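PDB 4R38: blue-light-activated histidine kinase 2 from Erythrobacter litoralis HTCC2594, which senses blue light through a flavin-binding LOV domain, the part in this chain, phosphorylates histidine at the expense of ATP, and is involved in light-increased virulence. Local coordinates for residues A[66-71]-A[90-95]; A[25-30]-A[122-127]; A[30-35]-A[116-121]. All blocks are in the same frame, centred on the assembly; numbering follows the deposited sequence.

Interaction 1: A[66-71]-A[90-95]; sequences GEKTDP and TIYNYR. With RBF (riboflavin), chain E.
I91 meets T69 with CG1 and CD1. T69 CG2 packs 3.7 Å from I91 CG1, the two side chains crossing obliquely, while I91 CD1 also reaches toward riboflavin O2. With T69 CG2 anti to the backbone N (chi1 -62°), the methyl faces I91 and OG1 faces Y92 O. V74 and L77 of helix 71-82 also cover I91.

Y92 N donates to water 1, which also accepts from D70 N. Y92 O accepts from T69 OG1 at 2.7 Å, the donor tilted 21° from the carbonyl plane. T69 OG1 is in turn the acceptor for G66 N, within the type I turn G66-T69, so the hydroxyl joins turn and strand. The Y92 ring lies side by side with K68, both side chains pointing the same way, and K68 CB is 3.8 Å from Y92 CD2.

In this PAS-fold LOV domain residues 90-94 end strand 87-94, an outermost strand of the sheet, and the turn packs beside it. N93 points its CB away from the turn and serves the flavin. Its OD1 accepts from riboflavin N3 at 2.9 Å, and its ND2 donates to riboflavin O2, also at 2.9 Å. ND2 has a second acceptor in Y92 O, which it meets from above the carbonyl plane. N103 ND2 also donates to N93 OD1, a second shell that would fix the amide's rotation.

Y94 crosses K68 at about a right angle. Its OH accepts from K68 N at 3.1 Å, with an angle of 151° at the hydrogen. G66 CA lies 3.3 Å from Y94 CE2.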
# COMPACT_ATOMS: atom_id res chain seq x y z
N GLY A 66 -8.76 -8.61 -2.30
CA GLY A 66 -9.95 -9.43 -2.30
C GLY A 66 -9.74 -10.81 -2.88
O GLY A 66 -8.63 -11.33 -2.92
N GLU A 67 -10.85 -11.38 -3.36
CA GLU A 67 -10.91 -12.78 -3.69
C GLU A 67 -9.90 -13.17 -4.77
O GLU A 67 -9.34 -14.26 -4.73
CB GLU A 67 -12.36 -13.13 -4.11
CG GLU A 67 -13.42 -12.94 -2.98
CD GLU A 67 -13.40 -11.55 -2.30
OE1 GLU A 67 -13.10 -10.52 -2.97
OE2 GLU A 67 -13.66 -11.49 -1.07
N LYS A 68 -9.64 -12.27 -5.71
CA LYS A 68 -8.74 -12.56 -6.83
C LYS A 68 -7.26 -12.24 -6.56
O LYS A 68 -6.39 -12.56 -7.37
CB LYS A 68 -9.20 -11.82 -8.09
CG LYS A 68 -10.59 -12.21 -8.58
CD LYS A 68 -10.94 -11.42 -9.84
CE LYS A 68 -12.30 -11.79 -10.42
NZ LYS A 68 -12.60 -10.98 -11.64
N THR A 69 -6.96 -11.64 -5.41
CA THR A 69 -5.60 -11.26 -5.06
C THR A 69 -4.71 -12.48 -4.90
O THR A 69 -5.05 -13.42 -4.17
CB THR A 69 -5.63 -10.46 -3.77
OG1 THR A 69 -6.40 -9.26 -3.97
CG2 THR A 69 -4.23 -10.11 -3.31
N ASP A 70 -3.59 -12.48 -5.60
CA ASP A 70 -2.68 -13.62 -5.61
C ASP A 70 -1.97 -13.78 -4.27
O ASP A 70 -1.35 -12.84 -3.79
CB ASP A 70 -1.61 -13.37 -6.67
CG ASP A 70 -0.70 -14.57 -6.85
OD1 ASP A 70 -1.15 -15.56 -7.44
OD2 ASP A 70 0.46 -14.52 -6.43
N PRO A 71 -2.01 -14.98 -3.66
CA PRO A 71 -1.33 -15.12 -2.36
C PRO A 71 0.19 -15.08 -2.44
O PRO A 71 0.84 -14.63 -1.47
CB PRO A 71 -1.81 -16.48 -1.85
CG PRO A 71 -2.28 -17.22 -3.05
CD PRO A 71 -2.80 -16.17 -4.00
N THR A 90 2.76 -6.26 -8.96
CA THR A 90 1.45 -5.90 -9.50
C THR A 90 0.39 -6.81 -8.88
O THR A 90 0.43 -8.02 -9.05
CB THR A 90 1.45 -6.03 -11.02
OG1 THR A 90 2.50 -5.20 -11.55
CG2 THR A 90 0.11 -5.59 -11.60
N ILE A 91 -0.56 -6.21 -8.17
CA ILE A 91 -1.50 -6.94 -7.32
C ILE A 91 -2.94 -6.51 -7.64
O ILE A 91 -3.21 -5.35 -7.96
CB ILE A 91 -1.15 -6.70 -5.83
CG1 ILE A 91 -1.88 -7.68 -4.92
CG2 ILE A 91 -1.40 -5.23 -5.45
CD1 ILE A 91 -1.39 -7.64 -3.47
N TYR A 92 -3.87 -7.45 -7.62
CA TYR A 92 -5.27 -7.14 -7.88
C TYR A 92 -5.95 -6.54 -6.66
O TYR A 92 -5.95 -7.12 -5.58
CB TYR A 92 -6.03 -8.38 -8.34
CG TYR A 92 -7.30 -8.07 -9.11
CD1 TYR A 92 -7.25 -7.75 -10.47
CD2 TYR A 92 -8.54 -8.09 -8.49
CE1 TYR A 92 -8.40 -7.47 -11.18
CE2 TYR A 92 -9.71 -7.79 -9.20
CZ TYR A 92 -9.63 -7.50 -10.55
OH TYR A 92 -10.77 -7.21 -11.26
N ASN A 93 -6.54 -5.37 -6.85
CA ASN A 93 -7.14 -4.61 -5.78
C ASN A 93 -8.55 -4.26 -6.21
O ASN A 93 -8.93 -4.47 -7.37
CB ASN A 93 -6.38 -3.32 -5.49
CG ASN A 93 -5.16 -3.48 -4.54
OD1 ASN A 93 -4.49 -2.49 -4.25
ND2 ASN A 93 -4.88 -4.71 -4.06
N TYR A 94 -9.31 -3.69 -5.27
CA TYR A 94 -10.70 -3.36 -5.49
C TYR A 94 -10.94 -1.96 -4.97
O TYR A 94 -10.53 -1.62 -3.86
CB TYR A 94 -11.60 -4.35 -4.73
CG TYR A 94 -11.47 -5.78 -5.21
CD1 TYR A 94 -12.37 -6.30 -6.13
CD2 TYR A 94 -10.43 -6.60 -4.77
CE1 TYR A 94 -12.27 -7.64 -6.58
CE2 TYR A 94 -10.32 -7.92 -5.20
CZ TYR A 94 -11.24 -8.43 -6.11
OH TYR A 94 -11.13 -9.72 -6.55
N ARG A 95 -11.59 -1.12 -5.78
CA ARG A 95 -11.97 0.19 -5.30
C ARG A 95 -13.13 0.08 -4.32
O ARG A 95 -13.68 -1.01 -4.08
CB ARG A 95 -12.34 1.11 -6.48
CG ARG A 95 -11.30 1.12 -7.60
CD ARG A 95 -11.61 2.16 -8.71
NE ARG A 95 -11.06 1.73 -10.00
CZ ARG A 95 -9.81 1.97 -10.40
NH1 ARG A 95 -8.96 2.63 -9.65
NH2 ARG A 95 -9.40 1.51 -11.57
N1 RBF E . -1.39 -3.75 -0.62
C2 RBF E . -2.34 -3.60 -1.58
O2 RBF E . -3.06 -4.54 -1.87
N3 RBF E . -2.47 -2.40 -2.22
C4 RBF E . -1.74 -1.32 -1.86
O4 RBF E . -1.88 -0.22 -2.46
C4A RBF E . -0.79 -1.42 -0.81
N5 RBF E . -0.06 -0.36 -0.37
C5A RBF E . 0.81 -0.51 0.64
C6 RBF E . 1.61 0.57 1.12
C7 RBF E . 2.51 0.41 2.17
C7M RBF E . 3.32 1.67 2.59
C8 RBF E . 2.65 -0.84 2.77
C8M RBF E . 3.62 -1.14 3.91
C9 RBF E . 1.91 -1.89 2.31
C9A RBF E . 0.98 -1.78 1.24
N10 RBF E . 0.22 -2.87 0.85
C10 RBF E . -0.67 -2.71 -0.20
C1' RBF E . 0.41 -4.21 1.39
C2' RBF E . -0.49 -4.63 2.55
O2' RBF E . -0.64 -3.55 3.38
C3' RBF E . 0.17 -5.79 3.29
O3' RBF E . 1.38 -5.37 3.86
C4' RBF E . 0.48 -6.96 2.36
O4' RBF E . -0.70 -7.46 1.76
C5' RBF E . 1.17 -8.09 3.11
O5' RBF E . 0.35 -8.53 4.18
O HOH W 1 -2.98 -10.33 -7.50

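Interaction 2: A[25-30]-A[122-127]; sequences SLTIAD and GIQVDM. With RBF (riboflavin), chain E.
Strands 25-30 and 122-127 run antiparallel, their axes approaching to 4.8 Å and their directions 149° apart. They belong to the first and last strands of the PAS-fold LOV domain, neighbours within its sheet. T27 and G122 form a hydrogen-bonded pair, with T27 N to G122 O and G122 N to T27 O both at 3.0 Å. L26 and I123 form the next, non-hydrogen-bonded pair. L26 CD1 and I123 CG2 touch loosely on the face of the sheet turned from the flavin.

S25, T27 and Q124 occupy the other face, which carries riboflavin. Q124 bends at chi2 (82°), which turns CD back over strand 25-30, and the Q124 and T27 side chains cross at about a right angle. The two ends of the amide have different partners. OE1 accepts from S25 OG at 2.7 Å. The hydroxyl is placed by chi1 of 177°, with OG anti to the backbone N. NE2 donates to T27 OG1 at 3.2 Å, and T27 OG1 lies in the amide plane. The bonds at OE1 and NE2 thus hold the amide at both ends. NE2 also makes weak bonds to riboflavin N5 and O4, both long. In LOV domains the glutamine at this place is thought to respond to the state of N5 after light absorption. The Q124 side chain is about 5 Å from that of C61, the cysteine known to form the flavin adduct, which is not formed here. M48 of helix 43-49 and N103 and L105 of strand 100-109 also touch Q124.

G122 N approaches riboflavin C7M to 3.8 Å. T27 OG1 itself lies 3.3 Å from riboflavin C6.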
# COMPACT_ATOMS: atom_id res chain seq x y z
N SER A 25 -0.36 8.52 -6.49
CA SER A 25 -0.84 7.96 -5.22
C SER A 25 0.36 7.59 -4.36
O SER A 25 1.29 6.93 -4.81
CB SER A 25 -1.70 6.72 -5.50
OG SER A 25 -2.14 6.08 -4.29
N LEU A 26 0.34 8.08 -3.12
CA LEU A 26 1.41 7.81 -2.18
C LEU A 26 0.82 7.50 -0.82
O LEU A 26 -0.19 8.10 -0.43
CB LEU A 26 2.35 9.01 -2.10
CG LEU A 26 3.62 8.83 -1.25
CD1 LEU A 26 4.81 9.49 -1.91
CD2 LEU A 26 3.39 9.36 0.14
N THR A 27 1.44 6.55 -0.12
CA THR A 27 1.00 6.10 1.19
C THR A 27 2.22 5.91 2.07
O THR A 27 3.31 5.61 1.59
CB THR A 27 0.29 4.75 1.10
OG1 THR A 27 1.20 3.77 0.57
CG2 THR A 27 -0.96 4.83 0.22
N ILE A 28 2.06 6.11 3.38
CA ILE A 28 3.14 5.85 4.32
C ILE A 28 2.50 5.04 5.43
O ILE A 28 1.40 5.37 5.85
CB ILE A 28 3.73 7.14 4.91
CG1 ILE A 28 4.36 8.02 3.81
CG2 ILE A 28 4.77 6.84 5.99
CD1 ILE A 28 4.70 9.40 4.28
N ALA A 29 3.19 3.98 5.87
CA ALA A 29 2.70 3.12 6.95
C ALA A 29 3.70 3.10 8.08
O ALA A 29 4.88 3.16 7.83
CB ALA A 29 2.50 1.71 6.45
N ASP A 30 3.22 2.99 9.32
CA ASP A 30 4.10 2.83 10.46
C ASP A 30 4.15 1.33 10.73
O ASP A 30 3.21 0.76 11.32
CB ASP A 30 3.56 3.60 11.67
CG ASP A 30 4.50 3.55 12.87
OD1 ASP A 30 5.27 2.57 12.97
OD2 ASP A 30 4.49 4.49 13.72
N GLY A 122 5.04 3.78 -0.03
CA GLY A 122 4.63 3.08 -1.24
C GLY A 122 3.96 4.03 -2.22
O GLY A 122 3.29 4.98 -1.82
N ILE A 123 4.18 3.80 -3.51
CA ILE A 123 3.36 4.45 -4.53
C ILE A 123 2.56 3.38 -5.25
O ILE A 123 2.99 2.22 -5.34
CB ILE A 123 4.16 5.28 -5.54
CG1 ILE A 123 5.16 4.40 -6.28
CG2 ILE A 123 4.83 6.43 -4.81
CD1 ILE A 123 5.86 5.13 -7.40
N GLN A 124 1.37 3.78 -5.70
CA GLN A 124 0.46 2.92 -6.40
C GLN A 124 0.18 3.51 -7.76
O GLN A 124 -0.16 4.69 -7.88
CB GLN A 124 -0.87 2.84 -5.68
CG GLN A 124 -0.77 2.20 -4.34
CD GLN A 124 -0.32 3.11 -3.23
OE1 GLN A 124 -0.35 4.33 -3.34
NE2 GLN A 124 0.09 2.50 -2.12
N VAL A 125 0.30 2.66 -8.77
CA VAL A 125 -0.02 3.04 -10.14
C VAL A 125 -1.13 2.13 -10.65
O VAL A 125 -0.98 0.91 -10.70
CB VAL A 125 1.20 2.87 -11.06
CG1 VAL A 125 0.84 3.29 -12.50
CG2 VAL A 125 2.38 3.67 -10.55
N ASP A 126 -2.24 2.75 -11.02
CA ASP A 126 -3.40 2.06 -11.58
C ASP A 126 -3.10 1.57 -13.00
O ASP A 126 -2.94 2.39 -13.91
CB ASP A 126 -4.56 3.05 -11.59
CG ASP A 126 -5.90 2.42 -11.89
OD1 ASP A 126 -5.97 1.29 -12.44
OD2 ASP A 126 -6.91 3.10 -11.59
N MET A 127 -3.04 0.24 -13.18
CA MET A 127 -2.77 -0.35 -14.49
C MET A 127 -4.07 -0.80 -15.18
O MET A 127 -4.03 -1.42 -16.24
CB MET A 127 -1.83 -1.55 -14.36
CG MET A 127 -0.48 -1.23 -13.74
SD MET A 127 0.45 -0.11 -14.78
CE MET A 127 1.93 0.24 -13.81
N1 RBF E . -1.39 -3.75 -0.62
C2 RBF E . -2.34 -3.60 -1.58
O2 RBF E . -3.06 -4.54 -1.87
N3 RBF E . -2.47 -2.40 -2.22
C4 RBF E . -1.74 -1.32 -1.86
O4 RBF E . -1.88 -0.22 -2.46
C4A RBF E . -0.79 -1.42 -0.81
N5 RBF E . -0.06 -0.36 -0.37
C5A RBF E . 0.81 -0.51 0.64
C6 RBF E . 1.61 0.57 1.12
C7 RBF E . 2.51 0.41 2.17
C7M RBF E . 3.32 1.67 2.59
C8 RBF E . 2.65 -0.84 2.77
C8M RBF E . 3.62 -1.14 3.91
C9 RBF E . 1.91 -1.89 2.31
C9A RBF E . 0.98 -1.78 1.24
N10 RBF E . 0.22 -2.87 0.85
C10 RBF E . -0.67 -2.71 -0.20
C1' RBF E . 0.41 -4.21 1.39
C2' RBF E . -0.49 -4.63 2.55
O2' RBF E . -0.64 -3.55 3.38
C3' RBF E . 0.17 -5.79 3.29
O3' RBF E . 1.38 -5.37 3.86
C4' RBF E . 0.48 -6.96 2.36
O4' RBF E . -0.70 -7.46 1.76
C5' RBF E . 1.17 -8.09 3.11
O5' RBF E . 0.35 -8.53 4.18
O HOH W 2 -0.62 7.03 -8.86

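Interaction 3: A[30-35]-A[116-121]; sequences DISQDD and KCRYFV. With RBF (riboflavin), chain E.
R118 meets D30 side-on, and both NE and NH2 bond to the same carboxylate oxygen. D30 OD2 is 2.9 Å from R118 NH2 and 3.0 Å from R118 NE, in a salt bridge. The carboxylate and guanidinium planes stand 70° apart, and NH2 uses the syn lone pair of OD2. D30 CG lies anti to the backbone N (chi1 -176°), which carries it across toward R118.

S32 OG sits over the centre of the guanidinium face, 3.1 Å from R118 CZ, but makes no hydrogen bond with it. The hydroxyl donates instead to D30 OD1 at 2.8 Å. S32 N also donates to OD1, which makes an Asx turn. Q33 NE2 reaches OD2 from above the carboxylate plane. D30 thus takes five bonds, two on OD1 and three on OD2, and its rotation is well fixed. This density of donors would be expected to stabilise its negative charge.

The contact lies where strand 25-30 of the PAS-fold sheet runs into the type I turn D30-Q33, beside the start of strand 119-128. D30 and Y119 form a non-hydrogen-bonded antiparallel pair. One face of the Y119 ring carries R118 CG, 3.5 Å above the plane and offset toward the rim. I31 N donates to R118 O at 2.8 Å.

I31 CD1 meets F120 CD2 at 3.5 Å and comes within 4.0 Å of C117 SG, which lies at the edge of the F120 ring and in its plane. C117 is disulfide-bonded to C84. I81 of helix 71-82 also touches I31 and F120, and riboflavin C8M lies near F120 CB.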
# COMPACT_ATOMS: atom_id res chain seq x y z
N ASP A 30 3.22 2.99 9.32
CA ASP A 30 4.10 2.83 10.46
C ASP A 30 4.15 1.33 10.73
O ASP A 30 3.21 0.76 11.32
CB ASP A 30 3.56 3.60 11.67
CG ASP A 30 4.50 3.55 12.87
OD1 ASP A 30 5.27 2.57 12.97
OD2 ASP A 30 4.49 4.49 13.72
N ILE A 31 5.18 0.66 10.21
CA ILE A 31 5.24 -0.80 10.28
C ILE A 31 5.73 -1.32 11.63
O ILE A 31 5.85 -2.53 11.82
CB ILE A 31 6.08 -1.43 9.12
CG1 ILE A 31 7.55 -1.04 9.20
CG2 ILE A 31 5.44 -1.05 7.76
CD1 ILE A 31 8.45 -1.94 8.39
N SER A 32 5.98 -0.42 12.56
CA SER A 32 6.33 -0.84 13.91
C SER A 32 5.05 -1.00 14.72
O SER A 32 5.06 -1.65 15.76
CB SER A 32 7.28 0.17 14.56
OG SER A 32 6.56 1.27 15.07
N GLN A 33 3.95 -0.38 14.28
CA GLN A 33 2.66 -0.51 14.98
C GLN A 33 1.92 -1.77 14.58
O GLN A 33 2.05 -2.26 13.47
CB GLN A 33 1.75 0.68 14.70
CG GLN A 33 2.19 1.97 15.38
CD GLN A 33 1.19 3.09 15.19
OE1 GLN A 33 0.02 2.94 15.52
NE2 GLN A 33 1.64 4.21 14.65
N ASP A 34 1.09 -2.28 15.49
CA ASP A 34 0.34 -3.47 15.21
C ASP A 34 -0.46 -3.38 13.90
O ASP A 34 -1.27 -2.48 13.70
CB ASP A 34 -0.60 -3.75 16.37
CG ASP A 34 -1.32 -5.05 16.21
OD1 ASP A 34 -0.74 -6.09 16.59
OD2 ASP A 34 -2.45 -5.03 15.68
N ASP A 35 -0.19 -4.34 13.03
CA ASP A 35 -0.87 -4.50 11.73
C ASP A 35 -0.48 -3.44 10.70
O ASP A 35 -1.19 -3.26 9.71
CB ASP A 35 -2.39 -4.57 11.86
CG ASP A 35 -3.05 -5.40 10.73
OD1 ASP A 35 -2.37 -6.31 10.20
OD2 ASP A 35 -4.22 -5.15 10.37
N LYS A 116 16.01 0.83 12.91
CA LYS A 116 14.74 0.35 13.47
C LYS A 116 13.66 0.16 12.40
O LYS A 116 12.64 -0.48 12.66
CB LYS A 116 14.24 1.31 14.56
CG LYS A 116 15.17 1.42 15.78
CD LYS A 116 15.38 0.06 16.45
CE LYS A 116 16.21 0.15 17.72
NZ LYS A 116 16.49 -1.21 18.28
N CYS A 117 13.90 0.73 11.21
CA CYS A 117 12.99 0.63 10.06
C CYS A 117 11.50 0.75 10.40
O CYS A 117 10.72 -0.18 10.22
CB CYS A 117 13.24 -0.67 9.31
SG CYS A 117 12.24 -0.83 7.79
N ARG A 118 11.12 1.93 10.84
CA ARG A 118 9.78 2.15 11.36
C ARG A 118 8.74 2.44 10.29
O ARG A 118 7.60 2.08 10.44
CB ARG A 118 9.84 3.31 12.35
CG ARG A 118 8.50 3.77 12.83
CD ARG A 118 8.64 4.66 14.05
NE ARG A 118 7.35 4.67 14.69
CZ ARG A 118 7.07 4.18 15.89
NH1 ARG A 118 8.04 3.73 16.70
NH2 ARG A 118 5.82 4.23 16.31
N TYR A 119 9.14 3.15 9.24
CA TYR A 119 8.19 3.61 8.25
C TYR A 119 8.46 3.02 6.88
O TYR A 119 9.61 2.88 6.46
CB TYR A 119 8.25 5.13 8.14
CG TYR A 119 7.94 5.87 9.43
CD1 TYR A 119 6.62 6.08 9.84
CD2 TYR A 119 8.96 6.33 10.25
CE1 TYR A 119 6.35 6.78 11.03
CE2 TYR A 119 8.70 7.02 11.41
CZ TYR A 119 7.39 7.22 11.81
OH TYR A 119 7.15 7.90 12.99
N PHE A 120 7.37 2.76 6.17
CA PHE A 120 7.44 2.26 4.80
C PHE A 120 6.65 3.25 3.98
O PHE A 120 5.61 3.73 4.41
CB PHE A 120 6.83 0.87 4.69
CG PHE A 120 7.82 -0.22 4.38
CD1 PHE A 120 7.68 -1.00 3.25
CD2 PHE A 120 8.88 -0.48 5.23
CE1 PHE A 120 8.59 -1.99 2.96
CE2 PHE A 120 9.81 -1.47 4.93
CZ PHE A 120 9.64 -2.23 3.81
N VAL A 121 7.15 3.53 2.78
CA VAL A 121 6.45 4.36 1.83
C VAL A 121 6.19 3.53 0.60
O VAL A 121 6.99 2.66 0.24
CB VAL A 121 7.27 5.64 1.43
CG1 VAL A 121 8.61 5.28 0.79
CG2 VAL A 121 6.47 6.55 0.49
N1 RBF E . -1.39 -3.75 -0.62
C2 RBF E . -2.34 -3.60 -1.58
O2 RBF E . -3.06 -4.54 -1.87
N3 RBF E . -2.47 -2.40 -2.22
C4 RBF E . -1.74 -1.32 -1.86
O4 RBF E . -1.88 -0.22 -2.46
C4A RBF E . -0.79 -1.42 -0.81
N5 RBF E . -0.06 -0.36 -0.37
C5A RBF E . 0.81 -0.51 0.64
C6 RBF E . 1.61 0.57 1.12
C7 RBF E . 2.51 0.41 2.17
C7M RBF E . 3.32 1.67 2.59
C8 RBF E . 2.65 -0.84 2.77
C8M RBF E . 3.62 -1.14 3.91
C9 RBF E . 1.91 -1.89 2.31
C9A RBF E . 0.98 -1.78 1.24
N10 RBF E . 0.22 -2.87 0.85
C10 RBF E . -0.67 -2.71 -0.20
C1' RBF E . 0.41 -4.21 1.39
C2' RBF E . -0.49 -4.63 2.55
O2' RBF E . -0.64 -3.55 3.38
C3' RBF E . 0.17 -5.79 3.29
O3' RBF E . 1.38 -5.37 3.86
C4' RBF E . 0.48 -6.96 2.36
O4' RBF E . -0.70 -7.46 1.76
C5' RBF E . 1.17 -8.09 3.11
O5' RBF E . 0.35 -8.53 4.18

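All three interactions belong to one LOV domain with the PAS fold and reach the same antiparallel sheet and the same riboflavin. Interaction 1 is nested within the chain loop closed by interaction 3, which is itself nested within that closed by interaction 2. Interactions 2 and 3 have centres about 15 Å apart, share D30 and strand 119-128, and meet through A29 and F120. Interactions 1 and 2, also about 15 Å apart, are joined by the R95-D126 salt bridge. Interactions 1 and 3 lie on opposite sides of the chain's centre, about 22 Å apart. The flavin is contacted at its pyrimidine end by interaction 1, near N5 by interaction 2 and at its methyl groups by interaction 3.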